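Local coordinates for protein tRNA (guanine(26)-N(2))-dimethyltransferase (PDB 2DUL) that probably dimethylates the N2 amine of guanine 26 in a number of tRNAs, using S-adenosyl-L-methionine as methyl donor, at residues L281-V287 / I312-D317. Coordinates in Å, arbitrary orientation, origin at the centre of the assembly. Numbering follows the deposited sequence.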
ATOM      1  N   LEU A 281      -3.203   7.724  -7.342  1.00 17.89           N
ATOM      2  CA  LEU A 281      -2.543   6.712  -6.528  1.00 19.88           C
ATOM      3  C   LEU A 281      -1.887   7.410  -5.340  1.00 21.45           C
ATOM      4  O   LEU A 281      -1.191   6.789  -4.544  1.00 21.05           O
ATOM      5  CB  LEU A 281      -1.499   5.928  -7.335  1.00 18.28           C
ATOM      6  CG  LEU A 281      -2.085   4.850  -8.258  1.00 18.47           C
ATOM      7  CD1 LEU A 281      -0.953   4.061  -8.910  1.00 17.76           C
ATOM      8  CD2 LEU A 281      -2.990   3.908  -7.458  1.00 19.16           C
ATOM      9  N   LYS A 282      -2.111   8.717  -5.235  1.00 22.06           N
ATOM     10  CA  LYS A 282      -1.564   9.480  -4.122  1.00 22.53           C
ATOM     11  C   LYS A 282      -2.325  10.778  -3.891  1.00 22.96           C
ATOM     12  O   LYS A 282      -2.967  11.311  -4.796  1.00 22.24           O
ATOM     13  CB  LYS A 282      -0.085   9.817  -4.357  1.00 23.84           C
ATOM     14  CG  LYS A 282       0.162  10.907  -5.405  1.00 25.27           C
ATOM     15  CD  LYS A 282       1.606  11.411  -5.348  1.00 25.19           C
ATOM     16  CE  LYS A 282       1.882  12.474  -6.412  1.00 24.93           C
ATOM     17  NZ  LYS A 282       3.292  12.962  -6.347  1.00 25.03           N
ATOM     18  N   ASP A 283      -2.261  11.262  -2.657  1.00 23.32           N
ATOM     19  CA  ASP A 283      -2.869  12.528  -2.294  1.00 24.22           C
ATOM     20  C   ASP A 283      -1.657  13.456  -2.271  1.00 25.90           C
ATOM     21  O   ASP A 283      -0.855  13.404  -1.339  1.00 26.70           O
ATOM     22  CB  ASP A 283      -3.501  12.452  -0.903  1.00 22.90           C
ATOM     23  CG  ASP A 283      -4.089  13.776  -0.460  1.00 25.86           C
ATOM     24  OD1 ASP A 283      -3.337  14.767  -0.424  1.00 24.09           O
ATOM     25  OD2 ASP A 283      -5.298  13.829  -0.148  1.00 27.83           O
ATOM     26  N   GLU A 284      -1.510  14.269  -3.312  1.00 26.47           N
ATOM     27  CA  GLU A 284      -0.384  15.198  -3.433  1.00 29.74           C
ATOM     28  C   GLU A 284       0.038  15.889  -2.144  1.00 28.84           C
ATOM     29  O   GLU A 284       1.204  15.830  -1.761  1.00 27.98           O
ATOM     30  CB  GLU A 284      -0.690  16.278  -4.471  1.00 33.22           C
ATOM     31  CG  GLU A 284      -0.618  15.819  -5.905  1.00 40.71           C
ATOM     32  CD  GLU A 284      -0.837  16.964  -6.876  1.00 45.00           C
ATOM     33  OE1 GLU A 284      -0.095  17.966  -6.786  1.00 47.31           O
ATOM     34  OE2 GLU A 284      -1.750  16.861  -7.726  1.00 48.13           O
ATOM     35  N   LYS A 285      -0.907  16.563  -1.497  1.00 29.83           N
ATOM     36  CA  LYS A 285      -0.640  17.285  -0.251  1.00 32.38           C
ATOM     37  C   LYS A 285       0.030  16.414   0.806  1.00 31.10           C
ATOM     38  O   LYS A 285       1.116  16.725   1.289  1.00 30.79           O
ATOM     39  CB  LYS A 285      -1.942  17.835   0.341  1.00 36.09           C
ATOM     40  CG  LYS A 285      -2.700  18.812  -0.542  1.00 42.58           C
ATOM     41  CD  LYS A 285      -4.040  19.217   0.088  1.00 45.37           C
ATOM     42  CE  LYS A 285      -5.040  18.052   0.148  1.00 47.60           C
ATOM     43  NZ  LYS A 285      -4.637  16.933   1.065  1.00 45.62           N
ATOM     44  N   ILE A 286      -0.640  15.323   1.167  1.00 28.80           N
ATOM     45  CA  ILE A 286      -0.146  14.409   2.188  1.00 26.61           C
ATOM     46  C   ILE A 286       1.253  13.879   1.900  1.00 25.88           C
ATOM     47  O   ILE A 286       2.128  13.918   2.767  1.00 24.28           O
ATOM     48  CB  ILE A 286      -1.129  13.228   2.369  1.00 28.28           C
ATOM     49  CG1 ILE A 286      -2.481  13.766   2.843  1.00 28.93           C
ATOM     50  CG2 ILE A 286      -0.571  12.222   3.368  1.00 26.65           C
ATOM     51  CD1 ILE A 286      -3.566  12.716   2.961  1.00 32.29           C
ATOM     52  N   VAL A 287       1.474  13.393   0.684  1.00 24.95           N
ATOM     53  CA  VAL A 287       2.784  12.856   0.329  1.00 24.52           C
ATOM     54  C   VAL A 287       3.865  13.937   0.390  1.00 27.37           C
ATOM     55  O   VAL A 287       5.019  13.657   0.724  1.00 25.91           O
ATOM     56  CB  VAL A 287       2.752  12.213  -1.069  1.00 23.61           C
ATOM     57  CG1 VAL A 287       4.162  11.867  -1.519  1.00 22.12           C
ATOM     58  CG2 VAL A 287       1.884  10.948  -1.026  1.00 21.67           C
ATOM     59  N   ILE A 312       8.182   9.305  -5.223  1.00 27.05           N
ATOM     60  CA  ILE A 312       6.728   9.323  -5.341  1.00 24.94           C
ATOM     61  C   ILE A 312       6.180  10.748  -5.289  1.00 25.21           C
ATOM     62  O   ILE A 312       5.220  11.083  -5.986  1.00 24.49           O
ATOM     63  CB  ILE A 312       6.078   8.474  -4.221  1.00 24.02           C
ATOM     64  CG1 ILE A 312       6.485   7.009  -4.393  1.00 23.95           C
ATOM     65  CG2 ILE A 312       4.558   8.605  -4.266  1.00 23.54           C
ATOM     66  CD1 ILE A 312       6.002   6.095  -3.283  1.00 24.94           C
ATOM     67  N   ASP A 313       6.797  11.588  -4.468  1.00 25.06           N
ATOM     68  CA  ASP A 313       6.362  12.971  -4.337  1.00 26.54           C
ATOM     69  C   ASP A 313       6.515  13.734  -5.657  1.00 26.14           C
ATOM     70  O   ASP A 313       5.653  14.531  -6.022  1.00 28.45           O
ATOM     71  CB  ASP A 313       7.163  13.661  -3.225  1.00 28.29           C
ATOM     72  CG  ASP A 313       6.793  15.123  -3.051  1.00 30.70           C
ATOM     73  OD1 ASP A 313       5.586  15.430  -2.955  1.00 31.05           O
ATOM     74  OD2 ASP A 313       7.714  15.966  -3.002  1.00 34.11           O
ATOM     75  N   GLN A 314       7.595  13.481  -6.385  1.00 26.51           N
ATOM     76  CA  GLN A 314       7.814  14.181  -7.650  1.00 27.89           C
ATOM     77  C   GLN A 314       7.225  13.432  -8.843  1.00 26.71           C
ATOM     78  O   GLN A 314       7.160  13.958  -9.956  1.00 25.67           O
ATOM     79  CB  GLN A 314       9.311  14.415  -7.866  1.00 31.75           C
ATOM     80  CG  GLN A 314      10.098  13.161  -8.165  1.00 37.27           C
ATOM     81  CD  GLN A 314      10.681  13.168  -9.567  1.00 42.13           C
ATOM     82  OE1 GLN A 314       9.965  13.371 -10.549  1.00 42.87           O
ATOM     83  NE2 GLN A 314      11.989  12.939  -9.666  1.00 45.79           N
ATOM     84  N   GLU A 315       6.784  12.204  -8.604  1.00 24.10           N
ATOM     85  CA  GLU A 315       6.210  11.388  -9.667  1.00 24.65           C
ATOM     86  C   GLU A 315       4.858  11.924 -10.136  1.00 23.80           C
ATOM     87  O   GLU A 315       3.992  12.261  -9.328  1.00 23.12           O
ATOM     88  CB  GLU A 315       6.051   9.947  -9.172  1.00 25.64           C
ATOM     89  CG  GLU A 315       5.699   8.943 -10.249  1.00 27.28           C
ATOM     90  CD  GLU A 315       5.777   7.514  -9.743  1.00 28.79           C
ATOM     91  OE1 GLU A 315       6.722   7.210  -8.980  1.00 26.95           O
ATOM     92  OE2 GLU A 315       4.908   6.695 -10.115  1.00 26.74           O
ATOM     93  N   LEU A 316       4.690  12.012 -11.451  1.00 23.23           N
ATOM     94  CA  LEU A 316       3.439  12.477 -12.027  1.00 23.34           C
ATOM     95  C   LEU A 316       2.382  11.423 -11.696  1.00 24.85           C
ATOM     96  O   LEU A 316       2.612  10.231 -11.888  1.00 24.26           O
ATOM     97  CB  LEU A 316       3.591  12.611 -13.547  1.00 24.92           C
ATOM     98  CG  LEU A 316       2.377  13.048 -14.360  1.00 26.42           C
ATOM     99  CD1 LEU A 316       1.962  14.459 -13.926  1.00 28.13           C
ATOM    100  CD2 LEU A 316       2.714  13.010 -15.856  1.00 27.21           C
ATOM    101  N   ASP A 317       1.232  11.852 -11.183  1.00 23.86           N
ATOM    102  CA  ASP A 317       0.174  10.905 -10.849  1.00 23.82           C
ATOM    103  C   ASP A 317      -0.788  10.842 -12.025  1.00 23.46           C
ATOM    104  O   ASP A 317      -1.679  11.683 -12.173  1.00 22.46           O
ATOM    105  CB  ASP A 317      -0.565  11.338  -9.580  1.00 23.66           C
ATOM    106  CG  ASP A 317      -1.425  10.222  -8.988  1.00 25.43           C
ATOM    107  OD1 ASP A 317      -1.490   9.122  -9.582  1.00 25.29           O
ATOM    108  OD2 ASP A 317      -2.038  10.446  -7.926  1.00 24.47           O
TER
HETATM  109  O   HOH W   1       3.338  14.691  -3.784  1.00 25.70           O
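Start at I312, in the last turn of helix 302-314. This contact joins that helix to the preceding one, 284-295, beside strand 213-223 at the edge of the main sheet and away from the predicted S-adenosyl-L-methionine residues. The I312 side chain is buried against L219 and Y221, and its CG2 lies 4.3 Å from V287 CG1, an apolar touch with the first turn of helix 284-295. Its carbonyl accepts from the lysine: K282 NZ to I312 O is 2.7 Å. One residue on, D313 packs its backbone on the valine, with V287 CG1 3.7 Å from D313 CA, and D313 OD1 lies 2.5 Å from water 1. That water also accepts from K282 NZ (3.1 Å) and lies 3.2 Å from E284 O. At E315 the chain leaves the helix, and K282 NZ donates to E315 O at 3.1 Å. The E315 carboxylate hydrogen-bonds to T355 OG1 and H356 N instead, and K282 meets only the E315 main chain. The extended run through L316, whose amide bonds to T353, brings D317 to the loop ahead of helix 284-295. There L281 N donates to D317 OD1 (3.1 Å) and D317 OD2 (3.0 Å), while K282 N adds a weak 3.2 Å bond to D317 OD2. Besides the valine packing and the water, then, all the direct hydrogen bonds pair a charged side chain with main-chain atoms: the extended lysine gathers carbonyls at and just beyond a helix C-terminus, consistent with the helix dipole, and the aspartate gathers amides, fastening one helix end to the other's lead-in.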